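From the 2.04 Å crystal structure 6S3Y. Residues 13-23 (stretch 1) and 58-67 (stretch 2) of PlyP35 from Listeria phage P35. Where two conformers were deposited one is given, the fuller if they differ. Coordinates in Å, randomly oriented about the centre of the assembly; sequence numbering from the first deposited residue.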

# COMPACT_ATOMS: atom_id res chain seq x y z
N VAL A 13 -7.75 -1.40 -1.54
CA VAL A 13 -7.03 -0.57 -2.56
C VAL A 13 -5.57 -1.02 -2.72
O VAL A 13 -5.00 -1.67 -1.78
CB VAL A 13 -7.09 0.93 -2.21
CG1 VAL A 13 -8.53 1.40 -2.02
CG2 VAL A 13 -6.24 1.25 -0.97
N GLY A 14 -4.99 -0.69 -3.87
CA GLY A 14 -3.53 -0.59 -4.10
C GLY A 14 -3.08 0.84 -3.97
O GLY A 14 -3.87 1.77 -4.23
N TYR A 15 -1.81 1.05 -3.61
CA TYR A 15 -1.29 2.37 -3.20
C TYR A 15 -0.41 2.92 -4.33
O TYR A 15 0.68 2.39 -4.56
CB TYR A 15 -0.59 2.23 -1.85
CG TYR A 15 -1.53 1.72 -0.80
CD1 TYR A 15 -2.39 2.58 -0.13
CD2 TYR A 15 -1.64 0.36 -0.56
CE1 TYR A 15 -3.30 2.09 0.78
CE2 TYR A 15 -2.56 -0.13 0.36
CZ TYR A 15 -3.39 0.74 1.03
OH TYR A 15 -4.31 0.27 1.92
N PHE A 16 -0.92 3.93 -5.04
CA PHE A 16 -0.18 4.66 -6.10
C PHE A 16 0.39 5.92 -5.46
O PHE A 16 -0.35 6.91 -5.30
CB PHE A 16 -1.12 4.91 -7.28
CG PHE A 16 -0.51 5.45 -8.54
CD1 PHE A 16 0.44 4.73 -9.25
CD2 PHE A 16 -0.94 6.66 -9.05
CE1 PHE A 16 0.93 5.21 -10.45
CE2 PHE A 16 -0.44 7.15 -10.25
CZ PHE A 16 0.49 6.41 -10.94
N GLN A 17 1.63 5.83 -4.98
CA GLN A 17 2.25 6.85 -4.09
C GLN A 17 3.03 7.86 -4.94
O GLN A 17 3.39 7.53 -6.08
CB GLN A 17 3.16 6.16 -3.06
CG GLN A 17 2.46 5.16 -2.15
CD GLN A 17 1.35 5.78 -1.33
OE1 GLN A 17 0.16 5.65 -1.65
NE2 GLN A 17 1.73 6.49 -0.28
N ASP A 18 3.31 9.05 -4.39
CA ASP A 18 4.05 10.11 -5.12
C ASP A 18 5.54 9.75 -5.19
O ASP A 18 6.26 10.44 -5.93
CB ASP A 18 3.79 11.49 -4.53
CG ASP A 18 4.23 11.69 -3.09
OD1 ASP A 18 4.56 10.70 -2.42
OD2 ASP A 18 4.22 12.84 -2.63
N LYS A 19 5.98 8.72 -4.48
CA LYS A 19 7.38 8.23 -4.46
C LYS A 19 7.36 6.72 -4.41
O LYS A 19 6.39 6.16 -3.88
CB LYS A 19 8.09 8.67 -3.18
CG LYS A 19 8.10 10.16 -2.94
CD LYS A 19 8.45 10.55 -1.55
CE LYS A 19 8.25 12.03 -1.36
NZ LYS A 19 8.71 12.42 0.00
N PRO A 20 8.41 6.03 -4.89
CA PRO A 20 8.48 4.57 -4.79
C PRO A 20 8.92 4.10 -3.40
O PRO A 20 9.90 3.39 -3.30
CB PRO A 20 9.49 4.20 -5.87
CG PRO A 20 10.44 5.38 -5.87
CD PRO A 20 9.58 6.59 -5.58
N GLN A 21 8.18 4.49 -2.37
CA GLN A 21 8.46 4.14 -0.95
C GLN A 21 7.13 4.23 -0.20
O GLN A 21 6.26 5.01 -0.61
CB GLN A 21 9.55 5.08 -0.37
CG GLN A 21 9.25 6.57 -0.57
CD GLN A 21 10.34 7.60 -0.30
OE1 GLN A 21 11.28 7.77 -1.07
NE2 GLN A 21 10.16 8.38 0.77
N PHE A 22 6.98 3.44 0.87
CA PHE A 22 5.78 3.44 1.72
C PHE A 22 5.87 4.48 2.83
O PHE A 22 4.82 4.95 3.27
CB PHE A 22 5.57 2.02 2.23
CG PHE A 22 5.12 1.07 1.16
CD1 PHE A 22 3.86 1.19 0.58
CD2 PHE A 22 5.95 0.08 0.72
CE1 PHE A 22 3.44 0.30 -0.38
CE2 PHE A 22 5.54 -0.81 -0.25
CZ PHE A 22 4.28 -0.71 -0.78
N LEU A 23 7.08 4.84 3.26
CA LEU A 23 7.31 5.85 4.34
C LEU A 23 7.45 7.23 3.68
O LEU A 23 8.18 7.33 2.66
CB LEU A 23 8.58 5.47 5.10
CG LEU A 23 9.05 6.45 6.18
CD1 LEU A 23 8.14 6.46 7.36
CD2 LEU A 23 10.48 6.17 6.65
N VAL A 58 0.26 13.93 -13.30
CA VAL A 58 0.93 13.66 -11.99
C VAL A 58 1.44 12.22 -12.02
O VAL A 58 0.71 11.33 -12.48
CB VAL A 58 -0.02 13.92 -10.82
CG1 VAL A 58 -1.27 13.07 -10.91
CG2 VAL A 58 0.68 13.67 -9.51
N ARG A 59 2.69 12.02 -11.59
CA ARG A 59 3.36 10.71 -11.63
C ARG A 59 3.13 10.00 -10.29
O ARG A 59 3.19 10.65 -9.25
CB ARG A 59 4.85 10.85 -11.95
CG ARG A 59 5.59 9.53 -12.00
CD ARG A 59 6.91 9.61 -12.73
NE ARG A 59 6.74 9.96 -14.13
CZ ARG A 59 6.43 9.11 -15.10
NH1 ARG A 59 6.20 7.84 -14.86
NH2 ARG A 59 6.29 9.57 -16.33
N GLY A 60 2.94 8.69 -10.34
CA GLY A 60 2.91 7.86 -9.14
C GLY A 60 3.68 6.57 -9.32
O GLY A 60 4.17 6.29 -10.43
N TYR A 61 3.77 5.82 -8.22
CA TYR A 61 4.56 4.58 -8.11
C TYR A 61 3.72 3.56 -7.33
O TYR A 61 3.20 3.91 -6.27
CB TYR A 61 5.88 4.87 -7.39
CG TYR A 61 6.73 5.90 -8.08
CD1 TYR A 61 6.56 7.25 -7.84
CD2 TYR A 61 7.69 5.51 -9.00
CE1 TYR A 61 7.32 8.21 -8.51
CE2 TYR A 61 8.47 6.45 -9.67
CZ TYR A 61 8.28 7.80 -9.42
OH TYR A 61 9.00 8.76 -10.07
N ILE A 62 3.69 2.33 -7.80
CA ILE A 62 2.92 1.27 -7.12
C ILE A 62 3.76 0.00 -7.06
O ILE A 62 4.42 -0.35 -8.05
CB ILE A 62 1.53 1.08 -7.78
CG1 ILE A 62 0.70 0.07 -6.99
CG2 ILE A 62 1.65 0.72 -9.24
CD1 ILE A 62 -0.79 0.17 -7.25
N TYR A 63 3.72 -0.66 -5.91
CA TYR A 63 4.57 -1.84 -5.63
C TYR A 63 4.13 -3.01 -6.50
O TYR A 63 2.93 -3.12 -6.77
CB TYR A 63 4.50 -2.10 -4.13
CG TYR A 63 5.47 -3.11 -3.60
CD1 TYR A 63 6.74 -2.73 -3.20
CD2 TYR A 63 5.11 -4.44 -3.46
CE1 TYR A 63 7.63 -3.64 -2.64
CE2 TYR A 63 5.98 -5.36 -2.91
CZ TYR A 63 7.24 -4.96 -2.49
OH TYR A 63 8.10 -5.87 -1.98
N HIS A 64 5.06 -3.84 -6.94
CA HIS A 64 4.87 -4.81 -8.05
C HIS A 64 3.75 -5.80 -7.71
O HIS A 64 3.02 -6.18 -8.64
CB HIS A 64 6.18 -5.52 -8.37
CG HIS A 64 6.58 -6.55 -7.38
ND1 HIS A 64 7.07 -6.24 -6.10
CD2 HIS A 64 6.54 -7.88 -7.47
CE1 HIS A 64 7.32 -7.36 -5.46
NE2 HIS A 64 7.01 -8.37 -6.27
N SER A 65 3.60 -6.19 -6.44
CA SER A 65 2.59 -7.22 -6.05
C SER A 65 1.18 -6.63 -6.06
O SER A 65 0.22 -7.36 -5.95
CB SER A 65 2.95 -7.87 -4.75
OG SER A 65 2.96 -6.92 -3.69
N MSE A 66 1.04 -5.30 -6.21
CA MSE A 66 -0.28 -4.68 -6.31
C MSE A 66 -0.71 -4.44 -7.77
O MSE A 66 -1.76 -3.83 -8.00
CB MSE A 66 -0.30 -3.37 -5.53
CG MSE A 66 0.05 -3.56 -4.09
SE MSE A 66 0.35 -1.88 -3.23
CE MSE A 66 0.78 -2.50 -1.42
N ALA A 67 0.06 -4.93 -8.74
CA ALA A 67 -0.27 -4.74 -10.14
C ALA A 67 -0.04 -6.04 -10.91
O ALA A 67 1.09 -6.51 -10.96
CB ALA A 67 0.55 -3.62 -10.75
O HOH W 1 2.52 0.58 -3.58
O HOH W 2 5.40 11.88 -8.04

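The apolar centre of this contact is built around a glycine. The ring of Phe16, with chi1 in the t well, packs against the neighbouring strand, with Gly60 over one face: Gly60 CA sits 3.5 Å from the centroid of the Phe16 ring, and Phe16 CE1 comes within 3.3 Å of Gly60 C. The coordinates leave no room for a side chain here, since an ideal CB on Gly60 would fall 2.5 Å from Phe16 CE2. The rule is plain: a ring can pack flat on a strand where the backbone carries no side chain. Ile62 closes the edge of the same ring, its CB 4.1 Å from Phe16 CD1.

Gly14 follows a milder version of that rule. Its CA is 4.2 Å from Met66 SE, and an ideal CB would point toward the other stretch and lie a tight 3.2 Å from Ile62 CD1. Met66, a selenomethionine, reaches into the contact with chi2 and chi3 both t, so that its terminal methyl serves two aromatic residues. Met66 CE lies 3.8 Å from Tyr15 CD2, at the edge of that ring, and 4.0 Å from Phe22 CZ. Phe22 also packs against Tyr63, with Phe22 CZ 3.6 Å from Tyr63 CB; the two ring planes meet obliquely at 49°.

Farther out, Tyr61 has the largest area covered by the opposing stretch. Pro20 lies over one face of its ring, Pro20 CD being 3.8 Å from the Tyr61 ring centroid and only 10° off the normal, while Asp18 O approaches the ring's edge, 3.6 Å from Tyr61 CE1. The chain beyond strand 13-17 thus still packs on the other strand, through Tyr61.

The backbone pairing is economical. Gln17 and Tyr61 form a single antiparallel bridge, with Gln17 N donating to Tyr61 O and Tyr61 N to Gln17 O, each pair of atoms 2.8 Å apart. The strand directions differ by 141°, well short of ideal antiparallel, and the ladder does not continue directly to Tyr63. Instead, water 1 fills the gap, donating to Tyr15 O at 2.8 Å and accepting from Tyr63 N at 2.9 Å. Between bridge and water, CA-H...O contacts help line the seam: Phe16 CA lies 3.5 Å from Tyr61 O, and Ile62 CA 3.6 Å from Tyr15 O.

At the polar edge, water 2 joins two carbonyls that could not bond each other, donating to Asp18 O at 2.7 Å and to Arg59 O at 2.8 Å. Two waters therefore extend the connection on either side of the one direct bridge.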